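PDB 4OOU: mannan endo-1,4-beta-mannosidase from Cryptopygus antarcticus, which hydrolyses internal beta-1,4-mannosidic linkages in the backbones of mannans, releasing mainly short manno-oligosaccharides. Local coordinates for residues A45-G50 against A59-A64; F53-Y58 against S102-K107; W83-G88 against V130-A135; W176-E181 against V238-W243. All blocks are in the same frame, centred on the assembly; numbering follows the deposited sequence.

Contact 1 of 4, residues A45-G50 against A59-A64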
loop_
_atom_site.group_PDB
_atom_site.type_symbol
_atom_site.label_atom_id
_atom_site.label_comp_id
_atom_site.label_asym_id
_atom_site.label_seq_id
_atom_site.Cartn_x
_atom_site.Cartn_y
_atom_site.Cartn_z
ATOM N N ALA A 45 8.155 7.785 -1.298
ATOM C CA ALA A 45 7.876 6.339 -1.338
ATOM C C ALA A 45 9.132 5.616 -1.811
ATOM O O ALA A 45 9.150 4.386 -1.918
ATOM C CB ALA A 45 6.729 6.047 -2.309
ATOM N N TRP A 46 10.161 6.396 -2.151
ATOM C CA TRP A 46 11.465 5.859 -2.499
ATOM C C TRP A 46 12.524 6.933 -2.260
ATOM O O TRP A 46 12.220 8.060 -1.902
ATOM C CB TRP A 46 11.463 5.380 -3.947
ATOM C CG TRP A 46 11.097 6.451 -4.901
ATOM C CD1 TRP A 46 11.923 7.423 -5.386
ATOM C CD2 TRP A 46 9.810 6.698 -5.463
ATOM N NE1 TRP A 46 11.234 8.249 -6.232
ATOM C CE2 TRP A 46 9.931 7.828 -6.304
ATOM C CE3 TRP A 46 8.559 6.069 -5.353
ATOM C CZ2 TRP A 46 8.844 8.357 -7.028
ATOM C CZ3 TRP A 46 7.477 6.587 -6.099
ATOM C CH2 TRP A 46 7.641 7.719 -6.925
ATOM N N ARG A 47 13.774 6.561 -2.401
ATOM C CA ARG A 47 14.859 7.530 -2.462
ATOM C C ARG A 47 15.353 7.463 -3.908
ATOM O O ARG A 47 15.327 8.445 -4.640
ATOM C CB ARG A 47 15.915 7.148 -1.414
ATOM C CG ARG A 47 17.315 7.699 -1.618
ATOM C CD ARG A 47 17.369 9.212 -1.659
ATOM N NE ARG A 47 18.690 9.817 -1.368
ATOM C CZ ARG A 47 19.910 9.313 -1.648
ATOM N NH1 ARG A 47 20.124 8.134 -2.265
ATOM N NH2 ARG A 47 20.969 10.024 -1.289
ATOM N N SER A 48 15.727 6.258 -4.307
ATOM C CA SER A 48 15.953 5.903 -5.690
ATOM C C SER A 48 14.892 4.926 -6.239
ATOM O O SER A 48 14.726 3.810 -5.708
ATOM C CB SER A 48 17.339 5.290 -5.826
ATOM O OG SER A 48 18.307 6.193 -5.363
ATOM N N TYR A 49 14.219 5.345 -7.319
ATOM C CA TYR A 49 12.951 4.725 -7.771
ATOM C C TYR A 49 13.102 3.318 -8.254
ATOM O O TYR A 49 13.460 3.100 -9.384
ATOM C CB TYR A 49 12.327 5.592 -8.886
ATOM C CG TYR A 49 11.022 5.097 -9.510
ATOM C CD1 TYR A 49 9.811 5.100 -8.789
ATOM C CD2 TYR A 49 10.984 4.687 -10.848
ATOM C CE1 TYR A 49 8.615 4.670 -9.381
ATOM C CE2 TYR A 49 9.794 4.286 -11.440
ATOM C CZ TYR A 49 8.611 4.260 -10.717
ATOM O OH TYR A 49 7.438 3.822 -11.341
ATOM N N GLY A 50 12.847 2.347 -7.398
ATOM C CA GLY A 50 12.974 0.955 -7.813
ATOM C C GLY A 50 14.347 0.360 -7.588
ATOM O O GLY A 50 14.490 -0.860 -7.733
ATOM N N ALA A 59 23.188 0.354 0.451
ATOM C CA ALA A 59 24.313 1.079 1.092
ATOM C C ALA A 59 24.285 2.571 0.764
ATOM O O ALA A 59 24.746 3.394 1.542
ATOM C CB ALA A 59 25.664 0.483 0.703
ATOM N N SER A 60 23.722 2.917 -0.381
ATOM C CA SER A 60 23.674 4.308 -0.803
ATOM C C SER A 60 22.399 4.959 -0.320
ATOM O O SER A 60 22.374 6.066 0.232
ATOM C CB SER A 60 23.688 4.352 -2.319
ATOM O OG SER A 60 23.278 5.631 -2.734
ATOM N N ASN A 61 21.318 4.231 -0.533
ATOM C CA ASN A 61 19.969 4.718 -0.258
ATOM C C ASN A 61 19.563 4.704 1.239
ATOM O O ASN A 61 18.957 5.659 1.719
ATOM C CB ASN A 61 18.981 3.919 -1.154
ATOM C CG ASN A 61 19.132 4.267 -2.633
ATOM O OD1 ASN A 61 19.018 5.411 -2.996
ATOM N ND2 ASN A 61 19.410 3.291 -3.470
ATOM N N GLY A 62 19.919 3.637 1.956
ATOM C CA GLY A 62 19.554 3.420 3.371
ATOM C C GLY A 62 19.730 4.541 4.384
ATOM O O GLY A 62 18.845 4.810 5.179
ATOM N N PRO A 63 20.886 5.200 4.390
ATOM C CA PRO A 63 21.026 6.309 5.349
ATOM C C PRO A 63 19.985 7.421 5.201
ATOM O O PRO A 63 19.552 7.974 6.204
ATOM C CB PRO A 63 22.423 6.848 5.058
ATOM C CG PRO A 63 23.153 5.674 4.483
ATOM C CD PRO A 63 22.144 4.918 3.676
ATOM N N ALA A 64 19.582 7.746 3.976
ATOM C CA ALA A 64 18.574 8.787 3.790
ATOM C C ALA A 64 17.237 8.307 4.320
ATOM O O ALA A 64 16.481 9.075 4.900
ATOM C CB ALA A 64 18.432 9.203 2.326
#
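R47 and S48, in the loop that follows strand 35-43, both reach for the same atom of helix 58-74, the amide oxygen of N61. The R47 and N61 side chains cross obliquely, with the guanidinium standing almost upright on the amide, their planes 86° apart. N61 OD1 lies at the guanidinium edge, close to its plane, and accepts a hydrogen bond from R47 NH1 at 3.0 Å, although the N-H points well off the line, at 136°. S48 OG donates to N61 OD1 at 2.6 Å, a second and shorter grip on the oxygen. N61 holds its CG anti to the carbonyl carbon (chi1 -69°), and the oxygen beyond it meets both donors. R47 bends at chi2, which turns CD toward the helix, at 4.1 Å from A64 CB; R47 NE follows, at 3.8 Å from the same methyl. Alanine suits this position, since the arginine can lie against it with little in its way. The carboxylate of D52 in turn holds the loop, accepting from the backbone nitrogens of R47 and S48. Asparagine serves here because one neutral carbonyl can take two donors, and the positive guanidinium would probably polarise it. The loop is thus tied to the helix by polar bonds rather than an apolar core, as fits a contact near the surface.

Contact 2 of 4, residues F53-Y58 against S102-K107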
loop_
_atom_site.group_PDB
_atom_site.type_symbol
_atom_site.label_atom_id
_atom_site.label_comp_id
_atom_site.label_asym_id
_atom_site.label_seq_id
_atom_site.Cartn_x
_atom_site.Cartn_y
_atom_site.Cartn_z
ATOM N N PHE A 53 16.454 -1.081 -2.672
ATOM C CA PHE A 53 16.889 -2.370 -2.196
ATOM C C PHE A 53 17.301 -3.319 -3.345
ATOM O O PHE A 53 16.713 -3.280 -4.451
ATOM C CB PHE A 53 15.734 -3.012 -1.476
ATOM C CG PHE A 53 15.011 -2.097 -0.544
ATOM C CD1 PHE A 53 15.408 -1.986 0.784
ATOM C CD2 PHE A 53 13.906 -1.375 -0.989
ATOM C CE1 PHE A 53 14.724 -1.155 1.640
ATOM C CE2 PHE A 53 13.211 -0.539 -0.137
ATOM C CZ PHE A 53 13.618 -0.432 1.185
ATOM N N GLY A 54 18.274 -4.193 -3.058
ATOM C CA GLY A 54 18.820 -5.132 -4.045
ATOM C C GLY A 54 20.093 -4.602 -4.681
ATOM O O GLY A 54 20.333 -3.371 -4.656
ATOM N N ASN A 55 20.901 -5.516 -5.251
ATOM C CA ASN A 55 22.121 -5.167 -6.025
ATOM C C ASN A 55 22.985 -4.162 -5.279
ATOM O O ASN A 55 23.439 -3.154 -5.825
ATOM C CB ASN A 55 21.771 -4.649 -7.426
ATOM C CG ASN A 55 21.174 -5.733 -8.328
ATOM O OD1 ASN A 55 21.252 -6.929 -8.028
ATOM N ND2 ASN A 55 20.593 -5.317 -9.455
ATOM N N GLY A 56 23.164 -4.445 -3.995
ATOM C CA GLY A 56 23.931 -3.622 -3.099
ATOM C C GLY A 56 23.611 -2.155 -3.121
ATOM O O GLY A 56 24.481 -1.355 -2.796
ATOM N N GLN A 57 22.382 -1.792 -3.477
ATOM C CA GLN A 57 22.036 -0.359 -3.677
ATOM C C GLN A 57 21.581 0.300 -2.386
ATOM O O GLN A 57 21.470 1.513 -2.299
ATOM C CB GLN A 57 20.942 -0.191 -4.751
ATOM C CG GLN A 57 21.341 -0.650 -6.144
ATOM C CD GLN A 57 22.478 0.141 -6.740
ATOM O OE1 GLN A 57 22.646 1.339 -6.476
ATOM N NE2 GLN A 57 23.261 -0.516 -7.578
ATOM N N TYR A 58 21.319 -0.520 -1.382
ATOM C CA TYR A 58 20.846 -0.040 -0.098
ATOM C C TYR A 58 21.919 0.693 0.684
ATOM O O TYR A 58 21.589 1.560 1.506
ATOM C CB TYR A 58 20.340 -1.221 0.693
ATOM C CG TYR A 58 19.737 -0.913 2.037
ATOM C CD1 TYR A 58 18.418 -0.507 2.154
ATOM C CD2 TYR A 58 20.456 -1.079 3.197
ATOM C CE1 TYR A 58 17.845 -0.259 3.394
ATOM C CE2 TYR A 58 19.888 -0.823 4.429
ATOM C CZ TYR A 58 18.578 -0.416 4.523
ATOM O OH TYR A 58 17.998 -0.174 5.758
ATOM N N SER A 102 15.453 -15.125 -8.941
ATOM C CA SER A 102 15.695 -14.722 -7.570
ATOM C C SER A 102 15.240 -13.296 -7.245
ATOM O O SER A 102 14.560 -12.579 -8.009
ATOM C CB SER A 102 17.183 -14.894 -7.246
ATOM O OG SER A 102 17.974 -14.449 -8.316
ATOM N N THR A 103 15.658 -12.911 -6.069
ATOM C CA THR A 103 15.236 -11.716 -5.449
ATOM C C THR A 103 15.953 -10.567 -6.209
ATOM O O THR A 103 15.329 -9.660 -6.735
ATOM C CB THR A 103 15.527 -11.913 -3.931
ATOM O OG1 THR A 103 14.346 -11.679 -3.139
ATOM C CG2 THR A 103 16.713 -11.129 -3.460
ATOM N N ASP A 104 17.259 -10.654 -6.348
ATOM C CA ASP A 104 17.996 -9.681 -7.135
ATOM C C ASP A 104 19.326 -10.361 -7.445
ATOM O O ASP A 104 19.690 -11.309 -6.744
ATOM C CB ASP A 104 18.164 -8.393 -6.354
ATOM C CG ASP A 104 19.037 -8.543 -5.131
ATOM O OD1 ASP A 104 18.606 -9.202 -4.172
ATOM O OD2 ASP A 104 20.146 -7.965 -5.102
ATOM N N SER A 105 20.031 -9.953 -8.498
ATOM C CA SER A 105 21.159 -10.762 -8.974
ATOM C C SER A 105 22.245 -10.902 -7.901
ATOM O O SER A 105 22.778 -12.009 -7.713
ATOM C CB SER A 105 21.739 -10.224 -10.279
ATOM O OG SER A 105 21.812 -8.817 -10.214
ATOM N N LYS A 106 22.536 -9.806 -7.187
ATOM C CA LYS A 106 23.438 -9.852 -6.002
ATOM C C LYS A 106 22.831 -10.539 -4.750
ATOM O O LYS A 106 23.533 -10.656 -3.764
ATOM C CB LYS A 106 23.924 -8.442 -5.594
ATOM C CG LYS A 106 25.202 -7.926 -6.253
ATOM C CD LYS A 106 24.931 -7.337 -7.649
ATOM C CE LYS A 106 26.188 -6.905 -8.412
ATOM N NZ LYS A 106 26.635 -5.533 -8.045
ATOM N N LYS A 107 21.552 -10.944 -4.776
ATOM C CA LYS A 107 20.890 -11.579 -3.622
ATOM C C LYS A 107 21.083 -10.806 -2.308
ATOM O O LYS A 107 21.409 -11.356 -1.251
ATOM C CB LYS A 107 21.353 -13.036 -3.438
ATOM C CG LYS A 107 20.807 -14.024 -4.448
ATOM C CD LYS A 107 21.296 -15.437 -4.132
ATOM C CE LYS A 107 21.468 -16.256 -5.408
ATOM N NZ LYS A 107 20.745 -17.565 -5.395
HETATM O O HOH W 1 18.916 -7.469 -9.893
#
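N55 of the loop before helix 58-74 reaches into the turn D104-K107, and its side chain can be followed outward atom by atom. CB lies beside the lysine chain, 4.2 Å from K106 CD. Here chi1 is -68°, so that CG stands anti to the carbonyl carbon, 3.7 Å from S105 OG. At the tip OD1 is the acceptor for two donors. K106 N meets it at 3.3 Å, with the N-H aimed straight at the oxygen (179°) and nearly along the C=O axis, while S105 OG donates at 2.9 Å from above the carbonyl plane. The other branch, ND2, donates to water 1, which also accepts from S105 N and so bridges the two loops. An alanine here would remove this amide, and would probably leave K106 N and S105 OG without their acceptor and the water without one of its donors. The backbone adds its own bond: N55 N donates to D104 OD2 at 2.6 Å, meeting the carboxylate from above its plane. D104 OD1 turns to the nitrogens of T108 and L109, where helix 109-122 begins, so a single aspartate serves both sides. At G54, with its positive phi, a CB would press on D104 CB and jam against F53 O. N55 and G56 form the centre of a type I' turn, whose positive phi angles asparagine and glycine both tolerate well. Chemically, two turns away from the substrate sites trade donors: D104 accepts the N-H of N55 while N55 OD1 accepts that of K106, so each takes a backbone N-H of the other.

Contact 3 of 4, residues W83-G88 against V130-A135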
loop_
_atom_site.group_PDB
_atom_site.type_symbol
_atom_site.label_atom_id
_atom_site.label_comp_id
_atom_site.label_asym_id
_atom_site.label_seq_id
_atom_site.Cartn_x
_atom_site.Cartn_y
_atom_site.Cartn_z
ATOM N N TRP A 83 8.270 1.615 -1.463
ATOM C CA TRP A 83 8.111 0.817 -2.666
ATOM C C TRP A 83 9.329 -0.090 -2.885
ATOM O O TRP A 83 10.459 0.315 -2.610
ATOM C CB TRP A 83 7.914 1.761 -3.854
ATOM C CG TRP A 83 6.578 2.475 -3.914
ATOM C CD1 TRP A 83 5.747 2.794 -2.875
ATOM C CD2 TRP A 83 5.941 2.971 -5.085
ATOM N NE1 TRP A 83 4.630 3.424 -3.337
ATOM C CE2 TRP A 83 4.730 3.550 -4.689
ATOM C CE3 TRP A 83 6.277 2.966 -6.435
ATOM C CZ2 TRP A 83 3.856 4.107 -5.588
ATOM C CZ3 TRP A 83 5.410 3.517 -7.330
ATOM C CH2 TRP A 83 4.216 4.082 -6.912
ATOM N N VAL A 84 9.089 -1.309 -3.383
ATOM C CA VAL A 84 10.144 -2.332 -3.540
ATOM C C VAL A 84 10.476 -2.745 -4.994
ATOM O O VAL A 84 11.449 -2.238 -5.572
ATOM C CB VAL A 84 9.877 -3.590 -2.666
ATOM C CG1 VAL A 84 11.145 -4.450 -2.590
ATOM C CG2 VAL A 84 9.447 -3.179 -1.265
ATOM N N HIS A 85 9.746 -3.681 -5.590
ATOM C CA HIS A 85 10.108 -4.056 -6.958
ATOM C C HIS A 85 9.904 -2.872 -7.932
ATOM O O HIS A 85 10.786 -2.578 -8.763
ATOM C CB HIS A 85 9.330 -5.268 -7.450
ATOM C CG HIS A 85 9.375 -6.423 -6.517
ATOM N ND1 HIS A 85 10.469 -6.689 -5.723
ATOM C CD2 HIS A 85 8.464 -7.384 -6.246
ATOM C CE1 HIS A 85 10.216 -7.749 -4.974
ATOM N NE2 HIS A 85 9.012 -8.196 -5.284
ATOM N N VAL A 86 8.761 -2.198 -7.803
ATOM C CA VAL A 86 8.421 -1.039 -8.657
ATOM C C VAL A 86 8.226 -1.490 -10.109
ATOM O O VAL A 86 7.168 -2.029 -10.427
ATOM C CB VAL A 86 9.435 0.130 -8.506
ATOM C CG1 VAL A 86 8.969 1.387 -9.224
ATOM C CG2 VAL A 86 9.651 0.446 -7.027
ATOM N N GLU A 87 9.224 -1.316 -10.967
ATOM C CA GLU A 87 9.096 -1.621 -12.399
ATOM C C GLU A 87 10.214 -2.560 -12.796
ATOM O O GLU A 87 10.722 -2.485 -13.888
ATOM C CB GLU A 87 9.143 -0.329 -13.279
ATOM C CG GLU A 87 7.915 0.554 -13.192
ATOM C CD GLU A 87 7.925 1.715 -14.201
ATOM O OE1 GLU A 87 8.122 2.864 -13.773
ATOM O OE2 GLU A 87 7.731 1.525 -15.426
ATOM N N GLY A 88 10.613 -3.444 -11.900
ATOM C CA GLY A 88 11.660 -4.423 -12.199
ATOM C C GLY A 88 13.068 -3.885 -12.351
ATOM O O GLY A 88 13.945 -4.583 -12.839
ATOM N N VAL A 130 5.360 -1.946 -0.587
ATOM C CA VAL A 130 4.554 -2.124 -1.801
ATOM C C VAL A 130 5.363 -2.830 -2.875
ATOM O O VAL A 130 6.455 -2.392 -3.253
ATOM C CB VAL A 130 3.783 -0.854 -2.256
ATOM C CG1 VAL A 130 4.507 0.382 -1.904
ATOM C CG2 VAL A 130 3.468 -0.857 -3.753
ATOM N N LEU A 131 4.811 -3.960 -3.334
ATOM C CA LEU A 131 5.524 -4.887 -4.191
ATOM C C LEU A 131 5.762 -4.329 -5.577
ATOM O O LEU A 131 6.907 -4.065 -5.932
ATOM C CB LEU A 131 4.773 -6.220 -4.259
ATOM C CG LEU A 131 5.346 -7.360 -3.407
ATOM C CD1 LEU A 131 6.019 -6.864 -2.165
ATOM C CD2 LEU A 131 4.272 -8.363 -3.066
ATOM N N PHE A 132 4.694 -4.130 -6.346
ATOM C CA PHE A 132 4.814 -3.592 -7.701
ATOM C C PHE A 132 4.044 -2.327 -7.930
ATOM O O PHE A 132 3.043 -2.047 -7.288
ATOM C CB PHE A 132 4.300 -4.597 -8.716
ATOM C CG PHE A 132 5.031 -5.903 -8.690
ATOM C CD1 PHE A 132 6.211 -6.064 -9.386
ATOM C CD2 PHE A 132 4.517 -6.979 -8.010
ATOM C CE1 PHE A 132 6.875 -7.290 -9.366
ATOM C CE2 PHE A 132 5.150 -8.209 -8.005
ATOM C CZ PHE A 132 6.337 -8.362 -8.673
ATOM N N ASN A 133 4.479 -1.588 -8.918
ATOM C CA ASN A 133 3.689 -0.450 -9.394
ATOM C C ASN A 133 2.680 -0.919 -10.428
ATOM O O ASN A 133 3.036 -1.732 -11.246
ATOM C CB ASN A 133 4.617 0.559 -10.025
ATOM C CG ASN A 133 4.030 1.950 -10.101
ATOM O OD1 ASN A 133 4.604 2.815 -10.782
ATOM N ND2 ASN A 133 2.915 2.210 -9.398
ATOM N N GLY A 134 1.436 -0.429 -10.366
ATOM C CA GLY A 134 0.461 -0.581 -11.450
ATOM C C GLY A 134 0.120 0.756 -12.115
ATOM O O GLY A 134 -0.443 0.798 -13.221
ATOM N N ALA A 135 0.448 1.857 -11.461
ATOM C CA ALA A 135 0.252 3.194 -12.069
ATOM C C ALA A 135 0.982 3.261 -13.414
ATOM O O ALA A 135 0.402 3.546 -14.445
ATOM C CB ALA A 135 0.750 4.306 -11.130
HETATM O O HOH W 2 6.662 -1.383 -5.902
#
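W83 brings its six-membered ring to the side chain of N133, where W83 CZ3 lies 3.5 Å from N133 CG. It also lies alongside V130, the two side chains pointing the same way, with V130 CG2 on the side of one indole face. Farther along, H85 CD2 sits 3.3 Å above the plane of the F132 ring, offset toward the rim. The two rings meet obliquely, their planes at 57°. The backbones set these positions. V84 N donates to V130 O at 2.9 Å, V86 N to L131 O at 3.2 Å, and N133 N to V86 O at 3.1 Å in a nearly straight bond (172°). Between W83 and V86 the register slips by one residue, a beta bulge, and water 2 bridges it by accepting from V86 N and donating to V130 O. In the next shell, Y155 on helix 149-167 bonds H85 NE2, fixing the imidazole, while W46 meets the W83 ring edge-to-face. An alanine in place of W83 would probably uncover V130 and N133, cost W46 its edge-to-face contact and deprive the substrate of a binding surface. Tryptophan suits the place because its broad flat ring can pack inward and still offer itself to sugar. Adjacent parallel strands whose C-terminal ends carry substrate-binding residues are what a (beta/alpha)8 barrel provides, and in this family 5 glycoside hydrolase W83 is one of those residues.

Contact 4 of 4, residues W176-E181 against V238-W243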
loop_
_atom_site.group_PDB
_atom_site.type_symbol
_atom_site.label_atom_id
_atom_site.label_comp_id
_atom_site.label_asym_id
_atom_site.label_seq_id
_atom_site.Cartn_x
_atom_site.Cartn_y
_atom_site.Cartn_z
ATOM N N TRP A 176 1.868 -5.902 3.511
ATOM C CA TRP A 176 2.379 -5.974 2.141
ATOM C C TRP A 176 1.324 -5.415 1.215
ATOM O O TRP A 176 0.145 -5.709 1.369
ATOM C CB TRP A 176 2.655 -7.422 1.738
ATOM C CG TRP A 176 3.511 -8.159 2.705
ATOM C CD1 TRP A 176 3.151 -8.622 3.949
ATOM C CD2 TRP A 176 4.873 -8.503 2.530
ATOM N NE1 TRP A 176 4.217 -9.230 4.557
ATOM C CE2 TRP A 176 5.291 -9.170 3.711
ATOM C CE3 TRP A 176 5.797 -8.297 1.503
ATOM C CZ2 TRP A 176 6.581 -9.676 3.866
ATOM C CZ3 TRP A 176 7.069 -8.775 1.660
ATOM C CH2 TRP A 176 7.451 -9.474 2.833
ATOM N N GLU A 177 1.744 -4.628 0.238
ATOM C CA GLU A 177 0.830 -4.159 -0.795
ATOM C C GLU A 177 1.233 -4.730 -2.139
ATOM O O GLU A 177 2.335 -4.508 -2.663
ATOM C CB GLU A 177 0.807 -2.652 -0.848
ATOM C CG GLU A 177 -0.116 -2.113 -1.898
ATOM C CD GLU A 177 -0.305 -0.610 -1.811
ATOM O OE1 GLU A 177 -0.016 -0.007 -0.741
ATOM O OE2 GLU A 177 -0.743 -0.054 -2.853
ATOM N N VAL A 178 0.311 -5.458 -2.722
ATOM C CA VAL A 178 0.632 -6.200 -3.921
ATOM C C VAL A 178 0.933 -5.280 -5.050
ATOM O O VAL A 178 1.936 -5.433 -5.736
ATOM C CB VAL A 178 -0.527 -7.101 -4.376
ATOM C CG1 VAL A 178 -0.071 -7.955 -5.541
ATOM C CG2 VAL A 178 -0.988 -7.971 -3.234
ATOM N N LEU A 179 0.038 -4.333 -5.273
ATOM C CA LEU A 179 0.110 -3.535 -6.488
ATOM C C LEU A 179 -0.458 -2.158 -6.192
ATOM O O LEU A 179 -1.462 -2.035 -5.495
ATOM C CB LEU A 179 -0.662 -4.241 -7.581
ATOM C CG LEU A 179 -0.643 -3.613 -8.974
ATOM C CD1 LEU A 179 0.759 -3.608 -9.587
ATOM C CD2 LEU A 179 -1.623 -4.351 -9.875
ATOM N N ASN A 180 0.223 -1.123 -6.671
ATOM C CA ASN A 180 -0.169 0.260 -6.404
ATOM C C ASN A 180 -0.923 0.794 -7.631
ATOM O O ASN A 180 -0.447 0.635 -8.772
ATOM C CB ASN A 180 1.072 1.121 -6.151
ATOM C CG ASN A 180 0.770 2.633 -6.217
ATOM O OD1 ASN A 180 0.288 3.217 -5.239
ATOM N ND2 ASN A 180 1.034 3.261 -7.367
ATOM N N GLU A 181 -2.068 1.424 -7.406
ATOM C CA GLU A 181 -2.876 1.992 -8.498
ATOM C C GLU A 181 -3.000 1.051 -9.724
ATOM O O GLU A 181 -2.537 1.345 -10.830
ATOM C CB GLU A 181 -2.379 3.413 -8.868
ATOM C CG GLU A 181 -2.316 4.325 -7.635
ATOM C CD GLU A 181 -2.282 5.827 -7.930
ATOM O OE1 GLU A 181 -2.007 6.258 -9.096
ATOM O OE2 GLU A 181 -2.533 6.591 -6.951
ATOM N N VAL A 238 -2.474 -7.793 3.944
ATOM C CA VAL A 238 -2.270 -7.468 2.550
ATOM C C VAL A 238 -3.244 -6.407 2.153
ATOM O O VAL A 238 -4.390 -6.415 2.645
ATOM C CB VAL A 238 -2.414 -8.671 1.654
ATOM C CG1 VAL A 238 -2.075 -8.279 0.229
ATOM C CG2 VAL A 238 -1.460 -9.777 2.120
ATOM N N THR A 239 -2.775 -5.491 1.287
ATOM C CA THR A 239 -3.611 -4.456 0.723
ATOM C C THR A 239 -3.292 -4.254 -0.750
ATOM O O THR A 239 -2.413 -4.885 -1.334
ATOM C CB THR A 239 -3.429 -3.117 1.489
ATOM O OG1 THR A 239 -4.472 -2.176 1.181
ATOM C CG2 THR A 239 -2.126 -2.482 1.150
ATOM N N VAL A 240 -4.086 -3.371 -1.326
ATOM C CA VAL A 240 -3.948 -2.874 -2.646
ATOM C C VAL A 240 -4.412 -1.404 -2.528
ATOM O O VAL A 240 -5.420 -1.127 -1.866
ATOM C CB VAL A 240 -4.866 -3.640 -3.605
ATOM C CG1 VAL A 240 -4.944 -2.953 -4.963
ATOM C CG2 VAL A 240 -4.379 -5.069 -3.755
ATOM N N GLY A 241 -3.668 -0.481 -3.130
ATOM C CA GLY A 241 -3.962 0.950 -3.010
ATOM C C GLY A 241 -4.523 1.490 -4.320
ATOM O O GLY A 241 -3.775 1.729 -5.272
ATOM N N SER A 242 -5.837 1.638 -4.386
ATOM C CA SER A 242 -6.441 2.179 -5.597
ATOM C C SER A 242 -6.174 3.652 -5.770
ATOM O O SER A 242 -5.956 4.388 -4.791
ATOM C CB SER A 242 -7.936 1.928 -5.642
ATOM O OG SER A 242 -8.152 0.580 -6.035
ATOM N N TRP A 243 -6.212 4.079 -7.025
ATOM C CA TRP A 243 -5.939 5.484 -7.347
ATOM C C TRP A 243 -6.997 6.444 -6.844
ATOM O O TRP A 243 -6.703 7.603 -6.678
ATOM C CB TRP A 243 -5.664 5.656 -8.844
ATOM C CG TRP A 243 -6.564 6.458 -9.688
ATOM C CD1 TRP A 243 -6.298 7.708 -10.221
ATOM C CD2 TRP A 243 -7.800 6.035 -10.265
ATOM N NE1 TRP A 243 -7.327 8.089 -11.066
ATOM C CE2 TRP A 243 -8.254 7.083 -11.115
ATOM C CE3 TRP A 243 -8.574 4.881 -10.149
ATOM C CZ2 TRP A 243 -9.444 7.010 -11.819
ATOM C CZ3 TRP A 243 -9.776 4.815 -10.850
ATOM C CH2 TRP A 243 -10.197 5.884 -11.675
HETATM O O HOH W 3 -4.415 8.587 -7.117
#
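Two neighbouring parallel strands of the (beta/alpha)8 barrel meet here, and their C-terminal ends carry E181, probably the proton donor/acceptor of catalysis, and W243, which binds substrate. T239 N donates to W176 O at 2.9 Å and V178 N to T239 O at 3.1 Å; beyond a bulge that shifts the register by one, E181 N donates to G241 O at 2.7 Å. On the face shared by E177, T239 and N180, the E177 chain is extended. Its CG is anti to the backbone N (chi1 180°), its CB lies 3.6 Å from T239 CG2, and its OE2 comes within 3.0 Å of G241 N. That oxygen's salt bridge goes to R81, which also donates to N180 OD1, so one arginine helps to position both side chains. A CB at G241 would come too close to E177 OE2, consistent with a glycine here. The E181 and W243 side chains cross at about a right angle, with E181 CD 3.5 Å from W243 CB. Water 3 links E181 OE2 to W243 O, and H280 bonds the same carboxylate oxygen. At the corner, V178 CG2 touches V238 CG1 at 3.6 Å. Helix 215-232, which connects the two strands in a beta-alpha-beta crossover, covers them through I222, I225 and H230. Strand 126-133 pairs with the far side of 173-177, and E312 of strand 308-313 approaches N180 and E181 from across the barrel.

Contacts 3 and 4 are neighbours in one sheet: L131 N lies 2.6 Å from E177 O, and G134 N 2.7 Å from N180 O, so the two together span four successive barrel strands. Contact 1 reaches this sheet through A45 O, 2.9 Å from W83 N, and the loop just after strand 79-86 through Y49 OH, 2.7 Å from E87 OE1. Contact 2 is more remote, its centre 23 Å from that of contact 4, yet F53 CE2 packs 3.8 Å from W83 O. Together they run from the outer loops inward to the cleft, where a bound Tris molecule, probably from the crystallisation liquor, lies about 4 Å from the W83 side chain and about 3 Å from that of N180.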